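Local coordinates for uroporphyrinogen III synthase (Thermus thermophilus, PDB 1WCW), which probably catalyses the cyclisation of hydroxymethylbilane, with inversion of its last pyrrole ring, to give uroporphyrinogen III, at residues E48-V53 / K79-D84; G70-L75 / L105-L110; H165-E170 / V195-E200; P236-E241 / G246-G251. All coordinates share one frame; numbering follows the deposited sequence.

Contact 1 of 4, residues E48-V53 / K79-D84; sequences EYRDQV and KALGLD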
loop_
_atom_site.group_PDB
_atom_site.type_symbol
_atom_site.label_atom_id
_atom_site.label_comp_id
_atom_site.label_asym_id
_atom_site.label_seq_id
_atom_site.Cartn_x
_atom_site.Cartn_y
_atom_site.Cartn_z
ATOM N N GLU A 48 0.347 -10.127 20.955
ATOM C CA GLU A 48 -1.029 -9.704 20.686
ATOM C C GLU A 48 -1.754 -10.479 19.612
ATOM O O GLU A 48 -3.004 -10.474 19.553
ATOM C CB GLU A 48 -1.083 -8.198 20.368
ATOM C CG GLU A 48 -0.740 -7.324 21.566
ATOM C CD GLU A 48 -1.036 -5.837 21.316
ATOM O OE1 GLU A 48 -2.218 -5.467 21.159
ATOM O OE2 GLU A 48 -0.079 -5.042 21.259
ATOM N N TYR A 49 -1.008 -11.177 18.739
ATOM C CA TYR A 49 -1.708 -11.994 17.743
ATOM C C TYR A 49 -1.195 -13.416 17.751
ATOM O O TYR A 49 -1.335 -14.159 16.799
ATOM C CB TYR A 49 -1.651 -11.365 16.333
ATOM C CG TYR A 49 -0.286 -11.188 15.732
ATOM C CD1 TYR A 49 0.599 -10.188 16.123
ATOM C CD2 TYR A 49 0.125 -12.040 14.702
ATOM C CE1 TYR A 49 1.795 -10.033 15.540
ATOM C CE2 TYR A 49 1.362 -11.875 14.098
ATOM C CZ TYR A 49 2.195 -10.894 14.497
ATOM O OH TYR A 49 3.379 -10.705 13.859
ATOM N N ARG A 50 -0.571 -13.808 18.867
ATOM C CA ARG A 50 -0.035 -15.178 19.021
ATOM C C ARG A 50 -1.080 -16.252 18.735
ATOM O O ARG A 50 -0.790 -17.346 18.223
ATOM C CB ARG A 50 0.608 -15.336 20.424
ATOM C CG ARG A 50 -0.360 -15.484 21.493
ATOM C CD ARG A 50 0.362 -15.474 22.816
ATOM N NE ARG A 50 1.110 -16.680 23.097
ATOM C CZ ARG A 50 0.990 -17.296 24.265
ATOM N NH1 ARG A 50 1.687 -18.386 24.547
ATOM N NH2 ARG A 50 0.104 -16.818 25.135
ATOM N N ASP A 51 -2.325 -15.969 19.106
ATOM C CA ASP A 51 -3.443 -16.885 18.945
ATOM C C ASP A 51 -3.658 -17.215 17.423
ATOM O O ASP A 51 -3.879 -18.374 17.040
ATOM C CB ASP A 51 -4.656 -16.118 19.532
ATOM C CG ASP A 51 -4.352 -14.563 19.646
ATOM O OD1 ASP A 51 -3.510 -14.127 20.485
ATOM O OD2 ASP A 51 -4.920 -13.759 18.870
ATOM N N GLN A 52 -3.533 -16.166 16.614
ATOM C CA GLN A 52 -3.715 -16.314 15.165
ATOM C C GLN A 52 -2.537 -17.077 14.554
ATOM O O GLN A 52 -2.736 -17.900 13.676
ATOM C CB GLN A 52 -3.776 -14.959 14.507
ATOM C CG GLN A 52 -4.813 -13.980 15.138
ATOM C CD GLN A 52 -6.193 -14.549 15.221
ATOM O OE1 GLN A 52 -6.808 -14.905 14.203
ATOM N NE2 GLN A 52 -6.728 -14.610 16.449
ATOM N N VAL A 53 -1.318 -16.814 15.052
ATOM C CA VAL A 53 -0.135 -17.508 14.527
ATOM C C VAL A 53 -0.196 -18.984 14.892
ATOM O O VAL A 53 0.124 -19.862 14.075
ATOM C CB VAL A 53 1.177 -16.863 15.032
ATOM C CG1 VAL A 53 2.334 -17.558 14.254
ATOM C CG2 VAL A 53 1.235 -15.346 14.695
ATOM N N LYS A 79 8.965 -17.590 14.342
ATOM C CA LYS A 79 10.229 -17.914 14.994
ATOM C C LYS A 79 10.211 -17.483 16.465
ATOM O O LYS A 79 10.631 -18.256 17.362
ATOM C CB LYS A 79 11.356 -17.191 14.272
ATOM C CG LYS A 79 11.658 -17.784 12.881
ATOM C CD LYS A 79 12.715 -16.916 12.175
ATOM C CE LYS A 79 12.088 -15.626 11.640
ATOM N NZ LYS A 79 12.895 -14.846 10.653
ATOM N N ALA A 80 9.698 -16.293 16.733
ATOM C CA ALA A 80 9.699 -15.764 18.119
ATOM C C ALA A 80 8.768 -16.615 18.982
ATOM O O ALA A 80 8.999 -16.757 20.209
ATOM C CB ALA A 80 9.260 -14.298 18.131
ATOM N N LEU A 81 7.716 -17.223 18.438
ATOM C CA LEU A 81 6.824 -18.038 19.206
ATOM C C LEU A 81 7.262 -19.487 19.236
ATOM O O LEU A 81 6.616 -20.329 19.865
ATOM C CB LEU A 81 5.398 -17.923 18.587
ATOM C CG LEU A 81 4.803 -16.540 18.780
ATOM C CD1 LEU A 81 3.435 -16.398 17.975
ATOM C CD2 LEU A 81 4.445 -16.286 20.254
ATOM N N GLY A 82 8.335 -19.870 18.565
ATOM C CA GLY A 82 8.701 -21.269 18.572
ATOM C C GLY A 82 7.759 -22.142 17.770
ATOM O O GLY A 82 7.565 -23.314 18.103
ATOM N N LEU A 83 7.232 -21.621 16.650
ATOM C CA LEU A 83 6.295 -22.370 15.843
ATOM C C LEU A 83 6.842 -22.625 14.463
ATOM O O LEU A 83 7.601 -21.845 13.927
ATOM C CB LEU A 83 5.002 -21.581 15.732
ATOM C CG LEU A 83 4.188 -21.345 16.979
ATOM C CD1 LEU A 83 3.080 -20.356 16.667
ATOM C CD2 LEU A 83 3.620 -22.667 17.516
ATOM N N ASP A 84 6.460 -23.752 13.891
ATOM C CA ASP A 84 6.851 -24.047 12.554
ATOM C C ASP A 84 5.746 -23.581 11.609
ATOM O O ASP A 84 4.626 -24.150 11.590
ATOM C CB ASP A 84 7.074 -25.551 12.387
ATOM C CG ASP A 84 7.100 -25.966 10.945
ATOM O OD1 ASP A 84 7.639 -25.204 10.110
ATOM O OD2 ASP A 84 6.604 -27.074 10.644
#

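Contact 2 of 4, residues G70-L75 / L105-L110; sequences GVRDLL and LKEAGL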
loop_
_atom_site.group_PDB
_atom_site.type_symbol
_atom_site.label_atom_id
_atom_site.label_comp_id
_atom_site.label_asym_id
_atom_site.label_seq_id
_atom_site.Cartn_x
_atom_site.Cartn_y
_atom_site.Cartn_z
ATOM N N GLY A 70 4.625 -7.870 5.343
ATOM C CA GLY A 70 3.779 -8.740 6.136
ATOM C C GLY A 70 4.217 -10.186 6.139
ATOM O O GLY A 70 4.151 -10.849 7.202
ATOM N N VAL A 71 4.643 -10.692 5.009
ATOM C CA VAL A 71 5.145 -12.050 4.935
ATOM C C VAL A 71 6.372 -12.163 5.870
ATOM O O VAL A 71 6.474 -13.101 6.695
ATOM C CB VAL A 71 5.526 -12.379 3.493
ATOM C CG1 VAL A 71 6.363 -13.690 3.453
ATOM C CG2 VAL A 71 4.265 -12.486 2.623
ATOM N N ARG A 72 7.317 -11.232 5.772
ATOM C CA ARG A 72 8.519 -11.309 6.579
ATOM C C ARG A 72 8.182 -11.204 8.050
ATOM O O ARG A 72 8.703 -12.009 8.872
ATOM C CB ARG A 72 9.491 -10.224 6.169
ATOM C CG ARG A 72 9.991 -10.449 4.763
ATOM C CD ARG A 72 11.156 -9.472 4.331
ATOM N NE ARG A 72 11.367 -9.663 2.898
ATOM C CZ ARG A 72 10.770 -8.943 1.947
ATOM N NH1 ARG A 72 11.000 -9.217 0.653
ATOM N NH2 ARG A 72 10.026 -7.913 2.286
ATOM N N ASP A 73 7.304 -10.260 8.411
ATOM C CA ASP A 73 6.937 -10.115 9.813
ATOM C C ASP A 73 6.265 -11.379 10.359
ATOM O O ASP A 73 6.516 -11.759 11.537
ATOM C CB ASP A 73 6.000 -8.925 10.052
ATOM C CG ASP A 73 6.673 -7.588 9.934
ATOM O OD1 ASP A 73 5.886 -6.621 9.981
ATOM O OD2 ASP A 73 7.932 -7.490 9.818
ATOM N N LEU A 74 5.380 -12.018 9.600
ATOM C CA LEU A 74 4.751 -13.200 10.076
ATOM C C LEU A 74 5.733 -14.337 10.293
ATOM O O LEU A 74 5.610 -15.067 11.297
ATOM C CB LEU A 74 3.645 -13.598 9.062
ATOM C CG LEU A 74 2.828 -14.807 9.405
ATOM C CD1 LEU A 74 2.107 -14.643 10.707
ATOM C CD2 LEU A 74 1.776 -15.040 8.272
ATOM N N LEU A 75 6.650 -14.532 9.372
ATOM C CA LEU A 75 7.651 -15.577 9.532
ATOM C C LEU A 75 8.511 -15.282 10.801
ATOM O O LEU A 75 8.798 -16.231 11.581
ATOM C CB LEU A 75 8.525 -15.662 8.264
ATOM C CG LEU A 75 7.744 -16.245 7.083
ATOM C CD1 LEU A 75 8.597 -16.077 5.862
ATOM C CD2 LEU A 75 7.414 -17.681 7.288
ATOM N N LEU A 105 7.633 -14.243 -0.457
ATOM C CA LEU A 105 7.369 -15.677 -0.378
ATOM C C LEU A 105 8.473 -16.490 -1.096
ATOM O O LEU A 105 8.933 -17.486 -0.541
ATOM C CB LEU A 105 5.984 -15.965 -1.005
ATOM C CG LEU A 105 4.782 -15.589 -0.079
ATOM C CD1 LEU A 105 3.476 -15.680 -0.905
ATOM C CD2 LEU A 105 4.694 -16.551 1.123
ATOM N N LYS A 106 8.883 -16.035 -2.279
ATOM C CA LYS A 106 9.943 -16.744 -3.025
ATOM C C LYS A 106 11.234 -16.773 -2.202
ATOM O O LYS A 106 11.887 -17.803 -2.110
ATOM C CB LYS A 106 10.180 -16.036 -4.345
ATOM C CG LYS A 106 9.097 -16.261 -5.336
ATOM C CD LYS A 106 9.401 -17.439 -6.219
ATOM C CE LYS A 106 8.365 -17.547 -7.343
ATOM N NZ LYS A 106 8.707 -18.575 -8.412
ATOM N N GLU A 107 11.599 -15.652 -1.587
ATOM C CA GLU A 107 12.816 -15.579 -0.763
ATOM C C GLU A 107 12.735 -16.504 0.450
ATOM O O GLU A 107 13.745 -16.947 0.971
ATOM C CB GLU A 107 13.091 -14.143 -0.361
ATOM C CG GLU A 107 13.589 -13.280 -1.545
ATOM C CD GLU A 107 13.696 -11.763 -1.226
ATOM O OE1 GLU A 107 14.170 -10.996 -2.118
ATOM O OE2 GLU A 107 13.310 -11.327 -0.103
ATOM N N ALA A 108 11.531 -16.802 0.933
ATOM C CA ALA A 108 11.364 -17.706 2.060
ATOM C C ALA A 108 11.301 -19.187 1.620
ATOM O O ALA A 108 11.142 -20.060 2.447
ATOM C CB ALA A 108 10.060 -17.321 2.830
ATOM N N GLY A 109 11.403 -19.425 0.298
ATOM C CA GLY A 109 11.333 -20.761 -0.273
ATOM C C GLY A 109 9.905 -21.276 -0.294
ATOM O O GLY A 109 9.654 -22.468 -0.253
ATOM N N LEU A 110 8.961 -20.337 -0.370
ATOM C CA LEU A 110 7.507 -20.674 -0.372
ATOM C C LEU A 110 6.898 -19.884 -1.530
ATOM O O LEU A 110 5.947 -19.101 -1.346
ATOM C CB LEU A 110 6.867 -20.234 0.959
ATOM C CG LEU A 110 7.366 -20.986 2.214
ATOM C CD1 LEU A 110 6.972 -20.227 3.456
ATOM C CD2 LEU A 110 6.770 -22.395 2.253
#

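Contact 3 of 4, residues H165-E170 / V195-E200; sequences HLPDPE and VEFLFE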
loop_
_atom_site.group_PDB
_atom_site.type_symbol
_atom_site.label_atom_id
_atom_site.label_comp_id
_atom_site.label_asym_id
_atom_site.label_seq_id
_atom_site.Cartn_x
_atom_site.Cartn_y
_atom_site.Cartn_z
ATOM N N HIS A 165 -0.824 -0.032 9.173
ATOM C CA HIS A 165 -0.681 1.328 8.624
ATOM C C HIS A 165 -1.935 1.993 9.130
ATOM O O HIS A 165 -3.049 1.436 9.026
ATOM C CB HIS A 165 -0.717 1.337 7.076
ATOM C CG HIS A 165 0.545 0.918 6.487
ATOM N ND1 HIS A 165 0.674 0.024 5.450
ATOM C CD2 HIS A 165 1.807 1.273 6.820
ATOM C CE1 HIS A 165 1.949 -0.155 5.170
ATOM N NE2 HIS A 165 2.661 0.593 5.991
ATOM N N LEU A 166 -1.779 3.175 9.702
ATOM C CA LEU A 166 -2.905 3.959 10.163
ATOM C C LEU A 166 -2.794 5.327 9.616
ATOM O O LEU A 166 -1.718 5.769 9.256
ATOM C CB LEU A 166 -2.787 4.171 11.650
ATOM C CG LEU A 166 -2.717 2.906 12.506
ATOM C CD1 LEU A 166 -2.220 3.216 13.923
ATOM C CD2 LEU A 166 -4.071 2.316 12.520
ATOM N N PRO A 167 -3.887 6.038 9.517
ATOM C CA PRO A 167 -3.790 7.424 9.024
ATOM C C PRO A 167 -3.101 8.296 10.065
ATOM O O PRO A 167 -3.033 7.938 11.280
ATOM C CB PRO A 167 -5.253 7.842 8.866
ATOM C CG PRO A 167 -5.995 6.978 9.925
ATOM C CD PRO A 167 -5.255 5.640 9.892
ATOM N N ASP A 168 -2.482 9.384 9.631
ATOM C CA ASP A 168 -1.926 10.386 10.587
ATOM C C ASP A 168 -2.998 11.500 10.426
ATOM O O ASP A 168 -2.882 12.393 9.548
ATOM C CB ASP A 168 -0.555 10.861 10.094
ATOM C CG ASP A 168 0.062 11.850 11.006
ATOM O OD1 ASP A 168 -0.691 12.569 11.661
ATOM O OD2 ASP A 168 1.307 11.901 11.045
ATOM N N PRO A 169 -4.036 11.521 11.303
ATOM C CA PRO A 169 -5.102 12.504 11.145
ATOM C C PRO A 169 -4.662 13.933 11.081
ATOM O O PRO A 169 -5.160 14.688 10.235
ATOM C CB PRO A 169 -6.048 12.209 12.325
ATOM C CG PRO A 169 -5.755 10.792 12.639
ATOM C CD PRO A 169 -4.253 10.690 12.502
ATOM N N GLU A 170 -3.778 14.337 12.002
ATOM C CA GLU A 170 -3.329 15.721 11.991
ATOM C C GLU A 170 -2.527 16.034 10.709
ATOM O O GLU A 170 -2.653 17.143 10.133
ATOM C CB GLU A 170 -2.482 16.026 13.244
ATOM C CG GLU A 170 -3.138 15.659 14.607
ATOM C CD GLU A 170 -3.344 14.140 14.782
ATOM O OE1 GLU A 170 -2.393 13.349 14.526
ATOM O OE2 GLU A 170 -4.465 13.715 15.169
ATOM N N VAL A 195 -3.384 7.704 -0.786
ATOM C CA VAL A 195 -4.516 8.364 -1.436
ATOM C C VAL A 195 -5.735 8.091 -0.582
ATOM O O VAL A 195 -6.501 9.024 -0.326
ATOM C CB VAL A 195 -4.742 7.749 -2.860
ATOM C CG1 VAL A 195 -5.965 8.417 -3.506
ATOM C CG2 VAL A 195 -3.518 7.981 -3.742
ATOM N N GLU A 196 -5.948 6.846 -0.137
ATOM C CA GLU A 196 -7.134 6.499 0.619
ATOM C C GLU A 196 -7.146 7.233 1.928
ATOM O O GLU A 196 -8.181 7.826 2.306
ATOM C CB GLU A 196 -7.181 4.977 0.870
ATOM C CG GLU A 196 -7.131 4.058 -0.364
ATOM C CD GLU A 196 -8.266 4.227 -1.353
ATOM O OE1 GLU A 196 -8.115 3.693 -2.491
ATOM O OE2 GLU A 196 -9.296 4.868 -1.061
ATOM N N PHE A 197 -6.013 7.340 2.630
ATOM C CA PHE A 197 -6.007 8.048 3.908
ATOM C C PHE A 197 -6.282 9.518 3.735
ATOM O O PHE A 197 -7.007 10.120 4.542
ATOM C CB PHE A 197 -4.656 7.873 4.617
ATOM C CG PHE A 197 -4.430 6.497 5.241
ATOM C CD1 PHE A 197 -3.128 6.081 5.503
ATOM C CD2 PHE A 197 -5.422 5.666 5.602
ATOM C CE1 PHE A 197 -2.860 4.840 6.139
ATOM C CE2 PHE A 197 -5.107 4.416 6.259
ATOM C CZ PHE A 197 -3.835 4.050 6.512
ATOM N N LEU A 198 -5.682 10.164 2.707
ATOM C CA LEU A 198 -5.968 11.581 2.502
ATOM C C LEU A 198 -7.429 11.824 2.249
ATOM O O LEU A 198 -8.026 12.718 2.901
ATOM C CB LEU A 198 -5.095 12.041 1.324
ATOM C CG LEU A 198 -5.348 13.487 0.939
ATOM C CD1 LEU A 198 -5.024 14.473 2.088
ATOM C CD2 LEU A 198 -4.467 13.858 -0.252
ATOM N N PHE A 199 -8.040 11.101 1.321
ATOM C CA PHE A 199 -9.448 11.365 1.039
ATOM C C PHE A 199 -10.339 10.909 2.143
ATOM O O PHE A 199 -11.370 11.627 2.364
ATOM C CB PHE A 199 -9.855 10.692 -0.284
ATOM C CG PHE A 199 -9.605 11.562 -1.482
ATOM C CD1 PHE A 199 -8.438 11.520 -2.189
ATOM C CD2 PHE A 199 -10.559 12.523 -1.823
ATOM C CE1 PHE A 199 -8.207 12.420 -3.242
ATOM C CE2 PHE A 199 -10.331 13.434 -2.869
ATOM C CZ PHE A 199 -9.187 13.370 -3.562
ATOM N N GLU A 200 -10.026 9.858 2.884
ATOM C CA GLU A 200 -10.925 9.433 3.988
ATOM C C GLU A 200 -10.789 10.389 5.140
ATOM O O GLU A 200 -11.764 10.457 5.953
ATOM C CB GLU A 200 -10.635 8.003 4.459
ATOM C CG GLU A 200 -10.966 6.925 3.418
ATOM C CD GLU A 200 -10.575 5.539 3.848
ATOM O OE1 GLU A 200 -10.169 5.396 5.013
ATOM O OE2 GLU A 200 -10.617 4.595 3.065
#

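Contact 4 of 4, residues P236-E241 / G246-G251; sequences PFYVDE and GSLLQG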
loop_
_atom_site.group_PDB
_atom_site.type_symbol
_atom_site.label_atom_id
_atom_site.label_comp_id
_atom_site.label_asym_id
_atom_site.label_seq_id
_atom_site.Cartn_x
_atom_site.Cartn_y
_atom_site.Cartn_z
ATOM N N PRO A 236 -4.375 11.601 -12.185
ATOM C CA PRO A 236 -2.974 12.010 -11.957
ATOM C C PRO A 236 -2.443 12.752 -13.146
ATOM O O PRO A 236 -2.744 12.380 -14.325
ATOM C CB PRO A 236 -2.211 10.730 -11.807
ATOM C CG PRO A 236 -3.240 9.678 -11.587
ATOM C CD PRO A 236 -4.552 10.152 -12.123
ATOM N N PHE A 237 -1.630 13.765 -12.911
ATOM C CA PHE A 237 -1.019 14.489 -13.991
ATOM C C PHE A 237 0.090 13.591 -14.545
ATOM O O PHE A 237 0.392 13.620 -15.766
ATOM C CB PHE A 237 -0.383 15.798 -13.439
ATOM C CG PHE A 237 0.356 16.595 -14.478
ATOM C CD1 PHE A 237 -0.356 17.358 -15.388
ATOM C CD2 PHE A 237 1.750 16.555 -14.528
ATOM C CE1 PHE A 237 0.319 18.094 -16.365
ATOM C CE2 PHE A 237 2.452 17.286 -15.511
ATOM C CZ PHE A 237 1.714 18.052 -16.420
ATOM N N TYR A 238 0.831 12.871 -13.734
ATOM C CA TYR A 238 1.944 12.020 -14.173
ATOM C C TYR A 238 1.975 10.752 -13.332
ATOM O O TYR A 238 1.792 10.778 -12.099
ATOM C CB TYR A 238 3.231 12.798 -13.995
ATOM C CG TYR A 238 4.475 12.072 -14.358
ATOM C CD1 TYR A 238 4.878 11.930 -15.685
ATOM C CD2 TYR A 238 5.195 11.418 -13.392
ATOM C CE1 TYR A 238 6.014 11.060 -15.993
ATOM C CE2 TYR A 238 6.278 10.602 -13.680
ATOM C CZ TYR A 238 6.655 10.430 -14.975
ATOM O OH TYR A 238 7.713 9.533 -15.125
ATOM N N VAL A 239 2.175 9.604 -13.989
ATOM C CA VAL A 239 2.262 8.306 -13.339
ATOM C C VAL A 239 3.621 7.666 -13.657
ATOM O O VAL A 239 3.929 7.457 -14.857
ATOM C CB VAL A 239 1.155 7.352 -13.752
ATOM C CG1 VAL A 239 1.275 6.001 -13.040
ATOM C CG2 VAL A 239 -0.191 7.987 -13.483
ATOM N N ASP A 240 4.390 7.350 -12.645
ATOM C CA ASP A 240 5.710 6.715 -12.845
ATOM C C ASP A 240 5.599 5.223 -12.531
ATOM O O ASP A 240 5.034 4.820 -11.528
ATOM C CB ASP A 240 6.713 7.293 -11.928
ATOM C CG ASP A 240 8.097 6.913 -12.316
ATOM O OD1 ASP A 240 8.696 7.588 -13.182
ATOM O OD2 ASP A 240 8.557 5.940 -11.738
ATOM N N GLU A 241 6.239 4.392 -13.348
ATOM C CA GLU A 241 6.123 2.972 -13.111
ATOM C C GLU A 241 7.433 2.304 -12.809
ATOM O O GLU A 241 7.589 1.101 -13.080
ATOM C CB GLU A 241 5.476 2.320 -14.300
ATOM C CG GLU A 241 4.014 2.639 -14.326
ATOM C CD GLU A 241 3.331 2.048 -15.508
ATOM O OE1 GLU A 241 3.306 0.802 -15.602
ATOM O OE2 GLU A 241 2.831 2.821 -16.355
ATOM N N GLY A 246 13.795 9.293 -8.317
ATOM C CA GLY A 246 14.485 10.127 -9.275
ATOM C C GLY A 246 13.692 10.084 -10.567
ATOM O O GLY A 246 13.637 11.126 -11.257
ATOM N N SER A 247 13.097 8.938 -10.893
ATOM C CA SER A 247 12.340 8.816 -12.124
ATOM C C SER A 247 11.027 9.634 -12.048
ATOM O O SER A 247 10.583 10.297 -13.010
ATOM C CB SER A 247 12.039 7.331 -12.420
ATOM O OG SER A 247 11.215 7.172 -13.554
ATOM N N LEU A 248 10.382 9.530 -10.893
ATOM C CA LEU A 248 9.139 10.216 -10.666
ATOM C C LEU A 248 9.316 11.708 -10.859
ATOM O O LEU A 248 8.588 12.381 -11.629
ATOM C CB LEU A 248 8.759 9.954 -9.236
ATOM C CG LEU A 248 7.641 10.848 -8.715
ATOM C CD1 LEU A 248 6.413 10.495 -9.518
ATOM C CD2 LEU A 248 7.435 10.596 -7.214
ATOM N N LEU A 249 10.303 12.209 -10.164
ATOM C CA LEU A 249 10.577 13.621 -10.191
ATOM C C LEU A 249 11.068 14.148 -11.498
ATOM O O LEU A 249 10.624 15.201 -11.966
ATOM C CB LEU A 249 11.552 14.032 -9.099
ATOM C CG LEU A 249 10.910 13.855 -7.716
ATOM C CD1 LEU A 249 12.000 13.940 -6.608
ATOM C CD2 LEU A 249 9.876 14.955 -7.515
ATOM N N GLN A 250 11.949 13.367 -12.159
ATOM C CA GLN A 250 12.460 13.794 -13.424
ATOM C C GLN A 250 11.452 13.670 -14.524
ATOM O O GLN A 250 11.361 14.534 -15.415
ATOM C CB GLN A 250 13.714 13.006 -13.787
ATOM C CG GLN A 250 14.725 13.218 -12.722
ATOM C CD GLN A 250 15.993 12.574 -13.105
ATOM O OE1 GLN A 250 16.704 13.099 -13.972
ATOM N NE2 GLN A 250 16.294 11.421 -12.500
ATOM N N GLY A 251 10.676 12.612 -14.449
ATOM C CA GLY A 251 9.619 12.429 -15.437
ATOM C C GLY A 251 8.582 13.558 -15.312
ATOM O O GLY A 251 8.107 14.135 -16.312
#

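Contact 1 of 4, residues E48-V53 / K79-D84
Leu-81 reaches across from the end of helix 68-80 and sets one methyl, CD1, into the hollow between Arg-50 and Val-53, residues three apart on the first turn of helix 50-57. That methyl lies 3.7 Å from Val-53 CB and 3.8 Å from Arg-50 CA, so it rests on the helix surface itself as well as on the side chains it carries. Its twin, CD2, leans on the base of the arginine, 4.0 Å from Arg-50 CB, and also lies obliquely beside the guanidinium. Val-53 divides its surface between two leucines. With CG1 anti to the backbone N (chi1 -172°), this branch is directed at Leu-83, whose CD1 it meets at 3.8 Å, while CB is the atom nearest Leu-81. Both leucines thus come onto one side of the valine, which is buried and also packs on Leu-74 of helix 68-80 and on Leu-85.

Both leucines can face the same way because the chain turns between them. Gly-82 has a positive phi (71°), and its N bonds back to Lys-79 O at 3.1 Å; a beta carbon at this position would be jammed against the preceding carbonyl oxygen. Beyond Leu-83, Asp-84 OD1 accepts a hydrogen bond from Gly-87 N, where the next helix begins. The contact contains no hydrogen bond from one segment to the other. It is a worked case of a Schellman motif, in which a glycine of positive phi ends the helix; here the leucines before and after it are both laid against the first turn of a neighbouring helix in an alpha/beta domain.

Contact 2 of 4, residues G70-L75 / L105-L110
Leu-75 lays its CD1 methyl against Ala-108 CB at 3.6 Å, bridging helix 68-80 and the residues that end helix 99-107. The two helices follow the adjacent parallel strands 62-65 and 93-96, and they lie side by side on one face of that sheet, as helices of consecutive beta-alpha-beta crossovers do, although helix 86-91 also lies in the connection from strand 62-65 to strand 93-96. Deeper in the interface, Val-71 and Leu-105 cross at about a right angle. Val-71 CG1 comes to 4.0 Å from Leu-105 CD2, and Val-71 CG2 faces Leu-105 CG at 4.1 Å, so both branches of the valine are engaged. Beneath this pair the sheet supplies the floor: both side chains rest on Ala-65, and Leu-105 also reaches Phe-63.

Just beyond the alanine the helix ends: Gly-109 takes the positive phi of a Schellman motif, and Leu-110 N closes the turn on Leu-105 O at 2.9 Å. Leu-89 of helix 86-91 touches Leu-75 and Leu-110 alike.

Toward solvent the chemistry changes from apolar to ionic. Arg-72, extended from CG to NE, and Glu-107, extended beyond CG, span the gap between the helices and form a salt bridge. It consists of one nearly straight bond, 3.2 Å from Arg-72 NH1 to Glu-107 OE2 with an angle of 169°; the oxygen lies near the guanidinium plane, whereas the donor stands 42° out of the carboxylate plane.

Contact 3 of 4, residues H165-E170 / V195-E200
Where the long strand 155-167 leaves the two-stranded connection between the domains, its last residues settle on the ring of Phe-197, which rises from helix 192-201. Pro-167 lies over one face of that ring. Its CB stands 4.1 Å from the ring centroid and only 19° off the normal, a CH-pi contact, and its N lies over the same face, 3.6 Å from Phe-197 CZ. Further round the pyrrolidine, Pro-167 CD is 3.8 Å from Phe-197 CE2. Of the preceding carbonyls, Leu-166 O comes to 3.4 Å from Phe-197 CE1 at an oblique angle, and His-165 O lies at the ring edge, 3.7 Å from Phe-197 CZ.

Such a hinge-like link, made by strand 155-167 with its antiparallel neighbour 39-43, belongs to the two-domain HemD fold, and the aromatic lies where one end of the link meets the domain built on the five-stranded parallel sheet. With CG anti to the carbonyl carbon (chi1 -74°), the ring stands up from the helix and meets the strand, which runs at 27° to the helix axis. An alanine in place of Phe-197 would take away the ring face under the proline and is likely to open a gap between strand end and helix. Ile-172, on the helix that follows the strand, touches both Pro-167 and Phe-197.

Contact 4 of 4, residues P236-E241 / G246-G251
Tyr-238, the first residue of strand 238-240, extends its ring along helix 245-260. The CG is anti to the backbone N (chi1 178°), and one ring face receives the backbone of Gly-251, with Tyr-238 CE1 3.6 Å from Gly-251 C. Tyr-238 OH comes within 3.5 Å of Gly-251 CA, so close that a beta carbon on the glycine would collide with the hydroxyl. Through CD2 the ring also touches Leu-248, whose CD1 is 4.2 Å from Tyr-238 CD2. Val-239 points to the other side of the sheet, onto helix 223-231. Asp-240 then faces the helix again, and its OD1 accepts two hydroxyl bonds: Ser-247 OG at 2.6 Å on the syn lone pair and Tyr-238 OH at 2.9 Å on the anti one. Asp-240 OD2 is held in turn by Thr-242, so both carboxylate oxygens are engaged. A phenylalanine in place of Tyr-238 would probably keep the ring packing but leave OD1 with Ser-247 as its one remaining hydroxyl donor here and the carboxylate less firmly oriented. Strand and helix run nearly antiparallel, at 154°, as in the closing beta-alpha unit of a flavodoxin-like five-stranded parallel sheet, where the final helix folds back over the edge strand.

In the fold
Contacts 1 and 2 lie in the domain of the mixed sheet, contact 4 in that of the parallel sheet, and contact 3 at the junction, where the connecting strand meets a helix of the latter. Contacts 1 and 2 share helix 68-80 and touch through Val-53 CG2 and Leu-74 CD1, yet contact 1 lies farther out, its centre about 25 Å from the centre of the chain against about 17 Å for contact 2, and is essentially apolar, whereas contact 2 adds a salt bridge. Contacts 3 and 4 join strand to helix. In contact 3, its centre about 12 Å from the chain's, an aromatic face meets proline and backbone; in contact 4 hydroxyls converge on a buried carboxylate. All four mix buried with more accessible residues.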